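Local coordinates for microtubule-associated protein 1A/1B, light chain 3 (Trypanosoma brucei brucei, PDB 3W1Y) that is an Atg8-family, ubiquitin-like protein that probably acts in autophagy through attachment to membrane lipid, probably phosphatidylethanolamine, at residues H7-Q11 against D123-S129. Numbering follows the deposited sequence.
Sequences HYRYQ and DGFLYVS
Tyr8, Tyr10 and Gln11 pack against Phe125, Tyr127 and Ser129, bringing helix 9-13 onto the ubiquitin-like core. This helix is the first of the two N-terminal helices, 9-13 and 16-29, that Atg8 proteins add to the ubiquitin fold. Strand 126-133 is an inner strand of the mixed sheet, between 33-40 and 96-100.

Aromatic contacts dominate. Tyr8 and Tyr127 run past each other in opposite directions, and their rings meet obliquely. Tyr127 CB makes a CH-pi contact over the Tyr8 face, 3.9 Å from the ring centroid. With CG anti to the backbone N (chi1 -153°), the Tyr10 ring swings toward Phe125 and turns its edge to the Phe125 face in an offset edge-to-face pair, planes at 82°. Leu37 of the adjacent strand touches Tyr10, Phe125 and Tyr127.

The Gln11 amide lies over one face of the Tyr127 ring, near its rim, tilted 32° from it. Gln11 CG approaches Tyr127 OH at 3.3 Å.

Within 123-129, Tyr127 OH donates to the syn lone pair of Asp123 OD2 (2.7 Å). Asp123 OD2 also forms a salt bridge with Arg19 NH1 of helix 16-29. Asp123 OD1 accepts from Phe125 N at 3.0 Å, forming an Asx turn. One side-chain hydrogen bond crosses the contact: Tyr8 OH to Ser129 OG, 2.9 Å.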
loop_
_atom_site.group_PDB
_atom_site.type_symbol
_atom_site.label_atom_id
_atom_site.label_comp_id
_atom_site.label_asym_id
_atom_site.label_seq_id
_atom_site.Cartn_x
_atom_site.Cartn_y
_atom_site.Cartn_z
ATOM N N HIS A 7 14.596 -8.514 -18.699
ATOM C CA HIS A 7 13.607 -8.672 -17.598
ATOM C C HIS A 7 14.026 -7.966 -16.279
ATOM O O HIS A 7 13.865 -6.751 -16.118
ATOM C CB HIS A 7 13.311 -10.171 -17.381
ATOM C CG HIS A 7 14.332 -11.088 -17.991
ATOM N ND1 HIS A 7 14.144 -11.708 -19.213
ATOM C CD2 HIS A 7 15.555 -11.481 -17.556
ATOM C CE1 HIS A 7 15.202 -12.449 -19.500
ATOM N NE2 HIS A 7 16.076 -12.329 -18.511
ATOM N N TYR A 8 14.545 -8.744 -15.337
ATOM C CA TYR A 8 15.022 -8.244 -14.069
ATOM C C TYR A 8 16.534 -8.296 -14.035
ATOM O O TYR A 8 17.157 -9.241 -14.550
ATOM C CB TYR A 8 14.432 -9.091 -12.936
ATOM C CG TYR A 8 12.980 -8.769 -12.691
ATOM C CD1 TYR A 8 11.963 -9.331 -13.484
ATOM C CD2 TYR A 8 12.618 -7.878 -11.679
ATOM C CE1 TYR A 8 10.625 -9.010 -13.265
ATOM C CE2 TYR A 8 11.292 -7.553 -11.461
ATOM C CZ TYR A 8 10.307 -8.115 -12.256
ATOM O OH TYR A 8 8.995 -7.779 -11.998
ATOM N N ARG A 9 17.114 -7.280 -13.410
ATOM C CA ARG A 9 18.551 -7.200 -13.229
ATOM C C ARG A 9 19.172 -8.455 -12.611
ATOM O O ARG A 9 20.184 -8.946 -13.097
ATOM C CB ARG A 9 18.900 -5.974 -12.407
ATOM C CG ARG A 9 20.376 -5.709 -12.410
ATOM C CD ARG A 9 20.708 -4.253 -12.123
ATOM N NE ARG A 9 22.158 -4.146 -12.087
ATOM C CZ ARG A 9 22.906 -4.625 -11.104
ATOM N NH1 ARG A 9 22.323 -5.196 -10.059
ATOM N NH2 ARG A 9 24.232 -4.521 -11.169
ATOM N N TYR A 10 18.536 -8.987 -11.571
ATOM C CA TYR A 10 18.943 -10.251 -10.929
ATOM C C TYR A 10 19.090 -11.455 -11.870
ATOM O O TYR A 10 19.955 -12.286 -11.660
ATOM C CB TYR A 10 17.969 -10.606 -9.814
ATOM C CG TYR A 10 18.555 -11.439 -8.717
ATOM C CD1 TYR A 10 19.397 -10.878 -7.760
ATOM C CD2 TYR A 10 18.224 -12.771 -8.592
ATOM C CE1 TYR A 10 19.936 -11.645 -6.726
ATOM C CE2 TYR A 10 18.734 -13.541 -7.568
ATOM C CZ TYR A 10 19.589 -12.967 -6.651
ATOM O OH TYR A 10 20.074 -13.725 -5.654
ATOM N N GLN A 11 18.248 -11.547 -12.895
ATOM C CA GLN A 11 18.361 -12.631 -13.863
ATOM C C GLN A 11 19.507 -12.456 -14.862
ATOM O O GLN A 11 20.007 -13.437 -15.391
ATOM C CB GLN A 11 17.033 -12.849 -14.607
ATOM C CG GLN A 11 15.914 -13.360 -13.736
ATOM C CD GLN A 11 14.543 -13.211 -14.402
ATOM O OE1 GLN A 11 14.205 -12.150 -14.938
ATOM N NE2 GLN A 11 13.751 -14.265 -14.354
ATOM N N ASP A 123 12.943 -20.232 -12.306
ATOM C CA ASP A 123 14.055 -20.341 -11.350
ATOM C C ASP A 123 13.571 -20.454 -9.897
ATOM O O ASP A 123 14.383 -20.598 -8.989
ATOM C CB ASP A 123 15.125 -19.220 -11.510
ATOM C CG ASP A 123 14.633 -17.824 -11.088
ATOM O OD1 ASP A 123 13.573 -17.657 -10.437
ATOM O OD2 ASP A 123 15.333 -16.850 -11.434
ATOM N N GLY A 124 12.260 -20.392 -9.683
ATOM C CA GLY A 124 11.710 -20.554 -8.344
ATOM C C GLY A 124 11.314 -19.276 -7.615
ATOM O O GLY A 124 10.561 -19.347 -6.646
ATOM N N PHE A 125 11.823 -18.123 -8.044
ATOM C CA PHE A 125 11.479 -16.853 -7.384
ATOM C C PHE A 125 10.157 -16.331 -7.914
ATOM O O PHE A 125 9.812 -16.571 -9.080
ATOM C CB PHE A 125 12.510 -15.738 -7.656
ATOM C CG PHE A 125 13.741 -15.784 -6.783
ATOM C CD1 PHE A 125 14.954 -16.232 -7.309
ATOM C CD2 PHE A 125 13.706 -15.314 -5.472
ATOM C CE1 PHE A 125 16.122 -16.257 -6.522
ATOM C CE2 PHE A 125 14.856 -15.332 -4.682
ATOM C CZ PHE A 125 16.068 -15.819 -5.217
ATOM N N LEU A 126 9.440 -15.610 -7.044
ATOM C CA LEU A 126 8.381 -14.696 -7.470
ATOM C C LEU A 126 9.034 -13.311 -7.658
ATOM O O LEU A 126 9.544 -12.742 -6.692
ATOM C CB LEU A 126 7.286 -14.618 -6.403
ATOM C CG LEU A 126 6.131 -13.697 -6.745
ATOM C CD1 LEU A 126 5.480 -14.104 -8.081
ATOM C CD2 LEU A 126 5.118 -13.647 -5.597
ATOM N N TYR A 127 9.068 -12.825 -8.905
ATOM C CA TYR A 127 9.651 -11.538 -9.236
ATOM C C TYR A 127 8.625 -10.416 -9.081
ATOM O O TYR A 127 7.491 -10.542 -9.533
ATOM C CB TYR A 127 10.238 -11.574 -10.649
ATOM C CG TYR A 127 11.576 -12.292 -10.662
ATOM C CD1 TYR A 127 11.644 -13.666 -10.833
ATOM C CD2 TYR A 127 12.766 -11.588 -10.453
ATOM C CE1 TYR A 127 12.862 -14.332 -10.812
ATOM C CE2 TYR A 127 13.985 -12.232 -10.440
ATOM C CZ TYR A 127 14.032 -13.611 -10.619
ATOM O OH TYR A 127 15.246 -14.265 -10.603
ATOM N N VAL A 128 9.028 -9.335 -8.419
ATOM C CA VAL A 128 8.141 -8.230 -8.116
ATOM C C VAL A 128 8.875 -6.898 -8.393
ATOM O O VAL A 128 10.045 -6.712 -7.994
ATOM C CB VAL A 128 7.641 -8.277 -6.642
ATOM C CG1 VAL A 128 6.822 -7.048 -6.300
ATOM C CG2 VAL A 128 6.853 -9.566 -6.342
ATOM N N SER A 129 8.187 -5.994 -9.096
ATOM C CA SER A 129 8.631 -4.630 -9.271
ATOM C C SER A 129 7.935 -3.776 -8.239
ATOM O O SER A 129 6.738 -3.927 -7.990
ATOM C CB SER A 129 8.266 -4.101 -10.651
ATOM O OG SER A 129 8.762 -4.958 -11.649
#